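Local coordinates for immunomodulatory active chitinase (Trichuris suis, PDB 6G9C), which probably binds and hydrolyses chitin, as a secreted family 18 glycosyl hydrolase, and displays immunomodulatory properties in inflammatory lung disease, at residues A[34-40]-A[365-371]; A[116-120]-A[150-156]. All blocks are in the same frame, centred on the assembly; numbering follows the deposited sequence.

Interaction 1 of 2, residues A[34-40]-A[365-371]. With EDO (1,2-ethanediol), chain C.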
loop_
_atom_site.group_PDB
_atom_site.type_symbol
_atom_site.label_atom_id
_atom_site.label_comp_id
_atom_site.label_asym_id
_atom_site.label_seq_id
_atom_site.Cartn_x
_atom_site.Cartn_y
_atom_site.Cartn_z
ATOM N N VAL A 34 -14.102 4.970 -17.257
ATOM C CA VAL A 34 -13.127 3.971 -16.832
ATOM C C VAL A 34 -11.902 4.043 -17.738
ATOM O O VAL A 34 -12.029 4.149 -18.963
ATOM C CB VAL A 34 -13.759 2.566 -16.888
ATOM C CG1 VAL A 34 -12.694 1.480 -16.798
ATOM C CG2 VAL A 34 -14.814 2.392 -15.795
ATOM N N ARG A 35 -10.708 3.969 -17.145
ATOM C CA ARG A 35 -9.462 3.821 -17.899
ATOM C C ARG A 35 -8.702 2.633 -17.331
ATOM O O ARG A 35 -8.191 2.703 -16.212
ATOM C CB ARG A 35 -8.611 5.095 -17.849
ATOM C CG ARG A 35 -9.351 6.300 -18.397
ATOM C CD ARG A 35 -8.498 7.563 -18.336
ATOM N NE ARG A 35 -8.438 8.119 -16.988
ATOM C CZ ARG A 35 -7.351 8.104 -16.225
ATOM N NH1 ARG A 35 -6.233 7.558 -16.676
ATOM N NH2 ARG A 35 -7.381 8.631 -15.009
ATOM N N GLY A 36 -8.635 1.538 -18.094
ATOM C CA GLY A 36 -7.950 0.344 -17.620
ATOM C C GLY A 36 -6.734 -0.057 -18.434
ATOM O O GLY A 36 -6.633 0.293 -19.612
ATOM N N CYS A 37 -5.809 -0.803 -17.826
ATOM C CA CYS A 37 -4.591 -1.247 -18.491
ATOM C C CYS A 37 -4.234 -2.638 -18.015
ATOM O O CYS A 37 -4.188 -2.871 -16.806
ATOM C CB CYS A 37 -3.400 -0.325 -18.178
ATOM S SG CYS A 37 -3.655 1.398 -18.599
ATOM N N TYR A 38 -3.893 -3.528 -18.940
ATOM C CA TYR A 38 -3.397 -4.848 -18.562
ATOM C C TYR A 38 -1.872 -4.852 -18.445
ATOM O O TYR A 38 -1.158 -4.456 -19.377
ATOM C CB TYR A 38 -3.831 -5.909 -19.562
ATOM C CG TYR A 38 -5.249 -6.392 -19.329
ATOM C CD1 TYR A 38 -6.331 -5.648 -19.782
ATOM C CD2 TYR A 38 -5.502 -7.560 -18.616
ATOM C CE1 TYR A 38 -7.647 -6.081 -19.548
ATOM C CE2 TYR A 38 -6.813 -8.004 -18.392
ATOM C CZ TYR A 38 -7.875 -7.243 -18.852
ATOM O OH TYR A 38 -9.193 -7.634 -18.642
ATOM N N PHE A 39 -1.392 -5.282 -17.281
ATOM C CA PHE A 39 -0.012 -5.690 -17.055
ATOM C C PHE A 39 0.101 -7.188 -17.327
ATOM O O PHE A 39 -0.822 -7.947 -17.005
ATOM C CB PHE A 39 0.369 -5.368 -15.603
ATOM C CG PHE A 39 1.742 -5.839 -15.202
ATOM C CD1 PHE A 39 1.941 -7.122 -14.712
ATOM C CD2 PHE A 39 2.828 -4.983 -15.304
ATOM C CE1 PHE A 39 3.201 -7.549 -14.343
ATOM C CE2 PHE A 39 4.095 -5.404 -14.938
ATOM C CZ PHE A 39 4.284 -6.679 -14.464
ATOM N N THR A 40 1.226 -7.624 -17.912
ATOM C CA THR A 40 1.436 -9.044 -18.195
ATOM C C THR A 40 2.717 -9.538 -17.532
ATOM O O THR A 40 3.780 -8.918 -17.677
ATOM C CB THR A 40 1.476 -9.354 -19.707
ATOM O OG1 THR A 40 2.648 -8.774 -20.302
ATOM C CG2 THR A 40 0.222 -8.826 -20.413
ATOM N N ALA A 365 -12.398 2.906 -21.592
ATOM C CA ALA A 365 -11.472 2.160 -22.432
ATOM C C ALA A 365 -10.521 1.369 -21.557
ATOM O O ALA A 365 -10.278 1.708 -20.393
ATOM C CB ALA A 365 -10.663 3.097 -23.353
ATOM N N PHE A 366 -9.975 0.308 -22.141
ATOM C CA PHE A 366 -8.855 -0.397 -21.546
ATOM C C PHE A 366 -7.877 -0.762 -22.652
ATOM O O PHE A 366 -8.259 -0.877 -23.824
ATOM C CB PHE A 366 -9.312 -1.638 -20.763
ATOM C CG PHE A 366 -9.700 -2.814 -21.635
ATOM C CD1 PHE A 366 -8.749 -3.751 -22.025
ATOM C CD2 PHE A 366 -11.020 -2.993 -22.040
ATOM C CE1 PHE A 366 -9.094 -4.842 -22.803
ATOM C CE2 PHE A 366 -11.372 -4.067 -22.826
ATOM C CZ PHE A 366 -10.413 -4.998 -23.212
ATOM N N VAL A 367 -6.604 -0.916 -22.284
ATOM C CA VAL A 367 -5.565 -1.252 -23.252
ATOM C C VAL A 367 -4.993 -2.631 -22.941
ATOM O O VAL A 367 -4.726 -2.978 -21.784
ATOM C CB VAL A 367 -4.433 -0.196 -23.312
ATOM C CG1 VAL A 367 -4.997 1.142 -23.719
ATOM C CG2 VAL A 367 -3.735 -0.077 -21.970
ATOM N N TRP A 368 -4.803 -3.412 -23.988
ATOM C CA TRP A 368 -4.015 -4.644 -23.939
ATOM C C TRP A 368 -2.836 -4.393 -24.881
ATOM O O TRP A 368 -3.019 -4.451 -26.097
ATOM C CB TRP A 368 -4.864 -5.859 -24.374
ATOM C CG TRP A 368 -4.069 -7.124 -24.430
ATOM C CD1 TRP A 368 -3.317 -7.569 -25.473
ATOM C CD2 TRP A 368 -3.930 -8.101 -23.388
ATOM N NE1 TRP A 368 -2.710 -8.761 -25.150
ATOM C CE2 TRP A 368 -3.070 -9.109 -23.875
ATOM C CE3 TRP A 368 -4.446 -8.218 -22.096
ATOM C CZ2 TRP A 368 -2.705 -10.213 -23.111
ATOM C CZ3 TRP A 368 -4.088 -9.312 -21.334
ATOM C CH2 TRP A 368 -3.223 -10.297 -21.841
ATOM N N THR A 369 -1.629 -4.093 -24.381
ATOM C CA THR A 369 -1.163 -4.133 -22.995
ATOM C C THR A 369 -0.325 -2.892 -22.702
ATOM O O THR A 369 0.008 -2.124 -23.606
ATOM C CB THR A 369 -0.219 -5.319 -22.720
ATOM O OG1 THR A 369 0.970 -5.132 -23.500
ATOM C CG2 THR A 369 -0.829 -6.665 -23.082
ATOM N N LEU A 370 0.079 -2.733 -21.438
ATOM C CA LEU A 370 1.031 -1.674 -21.117
ATOM C C LEU A 370 2.364 -1.887 -21.819
ATOM O O LEU A 370 3.039 -0.916 -22.182
ATOM C CB LEU A 370 1.264 -1.619 -19.607
ATOM C CG LEU A 370 0.174 -1.044 -18.712
ATOM C CD1 LEU A 370 0.363 -1.573 -17.290
ATOM C CD2 LEU A 370 0.198 0.494 -18.744
ATOM N N ASP A 371 2.775 -3.141 -21.999
ATOM C CA ASP A 371 4.135 -3.435 -22.425
ATOM C C ASP A 371 4.297 -3.454 -23.939
ATOM O O ASP A 371 5.411 -3.676 -24.415
ATOM C CB ASP A 371 4.598 -4.771 -21.842
ATOM C CG ASP A 371 3.567 -5.876 -22.037
ATOM O OD1 ASP A 371 3.541 -6.477 -23.136
ATOM O OD2 ASP A 371 2.785 -6.125 -21.093
HETATM C C1 EDO C . -1.458 -10.192 -28.147
HETATM O O1 EDO C . -0.975 -10.267 -26.804
HETATM C C2 EDO C . -0.381 -10.836 -29.003
HETATM O O2 EDO C . -0.229 -12.227 -28.692
HETATM O O HOH W 1 2.877 -5.177 -18.657
HETATM O O HOH W 2 2.619 -8.998 -23.239
#
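Tyr38 is the residue most covered where strand 34-40 runs parallel to strand 365-368, the short axes 14° apart and 4.5 Å away at their closest. Its backbone links the strand pairing to the segment beyond it: Tyr38 N donates to Val367 O (3.0 Å), and Leu370 N, past strand 365-368, donates to Tyr38 O (3.0 Å). Behind it the regular parallel pattern continues through Val367 N to Gly36 O (2.9 Å), Gly36 N to Ala365 O (2.8 Å) and Ala365 N to Val34 O (2.9 Å). The Tyr38 ring sits in an aromatic cluster, with CE1 3.6 Å from Phe366 CD1 and CG 3.4 Å from Trp368 CE3; its hydroxyl reaches on to Asp149 and Asn216. After the cis peptide between Trp368 and Thr369 the chain stays beside strand 34-40, and Leu370 turns its side chain toward it, CG packing 3.7 Å from Cys37 CB, next to the Cys37-Cys62 disulfide. Thr40 finishes the contact: OG1 donates to Asp371 OD2 (2.8 Å), two waters bridge the same pair of residues, and CG2 lies over a face of the Trp368 ring. Asp371 also forms a salt bridge with Arg46. First and last strands thus close a TIM barrel, and the tryptophan followed by a cis peptide, here hydrogen-bonded through NE1 to an ethanediol probably from the crystallisation liquor, is consistent with the floor of a family 18 chitinase substrate cleft.

Interaction 2 of 2, residues A[116-120]-A[150-156]; sequences TATFK and LDWEYPE. With EDO (1,2-ethanediol), chain E.
A cis peptide that involves no proline, between Glu153 and Tyr154, marks segment 150-156, which runs off barrel strand 147-151 and carries the end of the DxxDxDxE signature of family 18 chitinases, closing at Glu153. Thr116 (chi1 p) fits against this bond, its CG2 3.3 Å from Glu153 O and 3.6 Å from Tyr154 N; the nearest CA atoms, those of Thr116 and Glu153, are 6.7 Å apart. Residues 117-120 begin a helix, with Lys120 N hydrogen-bonded to Thr116 O at 2.8 Å, while the facing chain is mostly extended from Trp152 (phi/psi -72/119) to Glu156. Phe119 (chi1 m, chi2 -49°) and Trp152 (chi1 t, chi2 -13°) form an offset stack: the Phe119 ring and the Trp152 five-membered ring have centroids 4.5 Å apart and planes at 11°. Each CB also lies over the other ring in a CH-pi contact, Phe119 CB 3.6 Å from the Trp152 five-membered centroid and Trp152 CB 3.9 Å from the Phe119 centroid. Leu150 CD1 reaches Phe119 CE1 at 3.9 Å, and Tyr163 of helix 160-181 meets the Trp152 ring. Asp151 and Glu153 point their CA-to-CB bonds away from the helix; Glu153 holds the position of the proton donor in family 18 relatives, and its OE2 accepts a hydrogen bond from ethanediol O1 at 2.6 Å. At the outer end Lys120 bridges to Asp159 and also, through a salt bridge whose hydrogen bond is weak, to Glu156, with NZ 3.2 Å from OE1.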
loop_
_atom_site.group_PDB
_atom_site.type_symbol
_atom_site.label_atom_id
_atom_site.label_comp_id
_atom_site.label_asym_id
_atom_site.label_seq_id
_atom_site.Cartn_x
_atom_site.Cartn_y
_atom_site.Cartn_z
ATOM N N THR A 116 -10.208 -23.603 -21.875
ATOM C CA THR A 116 -11.459 -23.663 -21.133
ATOM C C THR A 116 -11.654 -24.938 -20.326
ATOM O O THR A 116 -12.620 -25.007 -19.559
ATOM C CB THR A 116 -12.650 -23.500 -22.092
ATOM O OG1 THR A 116 -12.656 -24.577 -23.040
ATOM C CG2 THR A 116 -12.535 -22.169 -22.851
ATOM N N ALA A 117 -10.772 -25.935 -20.454
ATOM C CA ALA A 117 -11.048 -27.253 -19.877
ATOM C C ALA A 117 -11.273 -27.175 -18.369
ATOM O O ALA A 117 -12.256 -27.721 -17.843
ATOM C CB ALA A 117 -9.907 -28.219 -20.191
ATOM N N THR A 118 -10.363 -26.512 -17.653
ATOM C CA THR A 118 -10.505 -26.427 -16.202
ATOM C C THR A 118 -11.663 -25.517 -15.809
ATOM O O THR A 118 -12.422 -25.845 -14.889
ATOM C CB THR A 118 -9.203 -25.943 -15.566
ATOM O OG1 THR A 118 -8.120 -26.750 -16.043
ATOM C CG2 THR A 118 -9.278 -26.056 -14.034
ATOM N N PHE A 119 -11.815 -24.371 -16.488
ATOM C CA PHE A 119 -12.959 -23.500 -16.218
ATOM C C PHE A 119 -14.266 -24.282 -16.300
ATOM O O PHE A 119 -15.124 -24.179 -15.415
ATOM C CB PHE A 119 -12.999 -22.334 -17.205
ATOM C CG PHE A 119 -12.191 -21.131 -16.787
ATOM C CD1 PHE A 119 -12.304 -20.601 -15.509
ATOM C CD2 PHE A 119 -11.333 -20.519 -17.688
ATOM C CE1 PHE A 119 -11.568 -19.484 -15.136
ATOM C CE2 PHE A 119 -10.589 -19.396 -17.327
ATOM C CZ PHE A 119 -10.708 -18.878 -16.044
ATOM N N LYS A 120 -14.419 -25.077 -17.367
ATOM C CA LYS A 120 -15.649 -25.833 -17.598
ATOM C C LYS A 120 -15.954 -26.770 -16.440
ATOM O O LYS A 120 -17.107 -26.879 -16.004
ATOM C CB LYS A 120 -15.526 -26.637 -18.900
ATOM C CG LYS A 120 -15.721 -25.831 -20.167
ATOM C CD LYS A 120 -15.559 -26.724 -21.402
ATOM C CE LYS A 120 -15.975 -25.989 -22.673
ATOM N NZ LYS A 120 -17.457 -25.896 -22.824
ATOM N N LEU A 150 -12.329 -11.804 -14.403
ATOM C CA LEU A 150 -12.543 -13.150 -14.919
ATOM C C LEU A 150 -12.396 -13.136 -16.437
ATOM O O LEU A 150 -13.184 -12.484 -17.126
ATOM C CB LEU A 150 -13.934 -13.646 -14.507
ATOM C CG LEU A 150 -14.368 -15.027 -14.998
ATOM C CD1 LEU A 150 -13.372 -16.096 -14.566
ATOM C CD2 LEU A 150 -15.762 -15.328 -14.447
ATOM N N ASP A 151 -11.387 -13.850 -16.954
ATOM C CA ASP A 151 -11.107 -13.856 -18.391
ATOM C C ASP A 151 -11.239 -15.257 -18.966
ATOM O O ASP A 151 -10.320 -15.765 -19.610
ATOM C CB ASP A 151 -9.702 -13.312 -18.688
ATOM C CG ASP A 151 -9.504 -11.883 -18.203
ATOM O OD1 ASP A 151 -10.496 -11.239 -17.791
ATOM O OD2 ASP A 151 -8.347 -11.390 -18.250
ATOM N N TRP A 152 -12.375 -15.904 -18.722
ATOM C CA TRP A 152 -12.669 -17.197 -19.327
ATOM C C TRP A 152 -12.958 -16.990 -20.812
ATOM O O TRP A 152 -13.905 -16.279 -21.166
ATOM C CB TRP A 152 -13.866 -17.797 -18.587
ATOM C CG TRP A 152 -14.422 -19.112 -19.026
ATOM C CD1 TRP A 152 -14.163 -19.801 -20.179
ATOM C CD2 TRP A 152 -15.391 -19.878 -18.304
ATOM N NE1 TRP A 152 -14.911 -20.971 -20.207
ATOM C CE2 TRP A 152 -15.668 -21.039 -19.064
ATOM C CE3 TRP A 152 -16.040 -19.699 -17.079
ATOM C CZ2 TRP A 152 -16.577 -22.015 -18.639
ATOM C CZ3 TRP A 152 -16.945 -20.674 -16.650
ATOM C CH2 TRP A 152 -17.202 -21.817 -17.433
ATOM N N GLU A 153 -12.157 -17.606 -21.685
ATOM C CA GLU A 153 -12.252 -17.366 -23.133
ATOM C C GLU A 153 -12.536 -18.669 -23.883
ATOM O O GLU A 153 -11.601 -19.348 -24.316
ATOM C CB GLU A 153 -10.941 -16.697 -23.638
ATOM C CG GLU A 153 -10.650 -15.376 -22.920
ATOM C CD GLU A 153 -9.405 -14.658 -23.447
ATOM O OE1 GLU A 153 -8.913 -14.995 -24.551
ATOM O OE2 GLU A 153 -8.941 -13.751 -22.735
ATOM N N TYR A 154 -13.816 -19.028 -24.073
ATOM C CA TYR A 154 -15.006 -18.273 -23.668
ATOM C C TYR A 154 -16.051 -19.281 -23.226
ATOM O O TYR A 154 -16.027 -20.399 -23.724
ATOM C CB TYR A 154 -15.571 -17.454 -24.833
ATOM C CG TYR A 154 -14.621 -16.416 -25.357
ATOM C CD1 TYR A 154 -14.439 -15.221 -24.678
ATOM C CD2 TYR A 154 -13.912 -16.627 -26.530
ATOM C CE1 TYR A 154 -13.558 -14.254 -25.156
ATOM C CE2 TYR A 154 -13.023 -15.661 -27.014
ATOM C CZ TYR A 154 -12.859 -14.485 -26.327
ATOM O OH TYR A 154 -11.976 -13.524 -26.808
ATOM N N PRO A 155 -16.963 -18.891 -22.328
ATOM C CA PRO A 155 -18.104 -19.764 -22.019
ATOM C C PRO A 155 -18.883 -20.102 -23.279
ATOM O O PRO A 155 -19.139 -19.239 -24.120
ATOM C CB PRO A 155 -18.951 -18.930 -21.046
ATOM C CG PRO A 155 -18.526 -17.515 -21.255
ATOM C CD PRO A 155 -17.054 -17.592 -21.634
ATOM N N GLU A 156 -19.256 -21.373 -23.405
ATOM C CA GLU A 156 -20.041 -21.882 -24.517
ATOM C C GLU A 156 -21.478 -22.119 -24.053
ATOM O O GLU A 156 -21.844 -21.828 -22.909
ATOM C CB GLU A 156 -19.391 -23.153 -25.071
ATOM C CG GLU A 156 -18.047 -22.856 -25.751
ATOM C CD GLU A 156 -17.094 -24.041 -25.798
ATOM O OE1 GLU A 156 -17.553 -25.195 -25.903
ATOM O OE2 GLU A 156 -15.866 -23.806 -25.737
HETATM C C1 EDO E . -7.030 -11.274 -21.782
HETATM O O1 EDO E . -6.920 -12.112 -22.964
HETATM C C2 EDO E . -7.914 -10.042 -22.012
HETATM O O2 EDO E . -7.454 -9.327 -23.186
#

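Overall arrangement
From the N terminus the chain enters strand 34-40, passes through strands 64-72 and 104-110, and reaches helix 117-122. Helix 126-142 then leads it into strand 147-151, so interaction 2 closes a short loop of 29 intervening residues. The remaining barrel strands follow before 364-368 returns beside 34-40, and interaction 1 closes a loop of 324 residues in which interaction 2 is nested. Interaction 1 joins the first and last strands of the barrel; interaction 2 ties the connection after strand 104-110 to the chain leaving strand 147-151. Their centres lie about 21 Å apart, yet they meet inside the barrel, where Tyr38 CE2 packs 3.7 Å from Asp151 OD2.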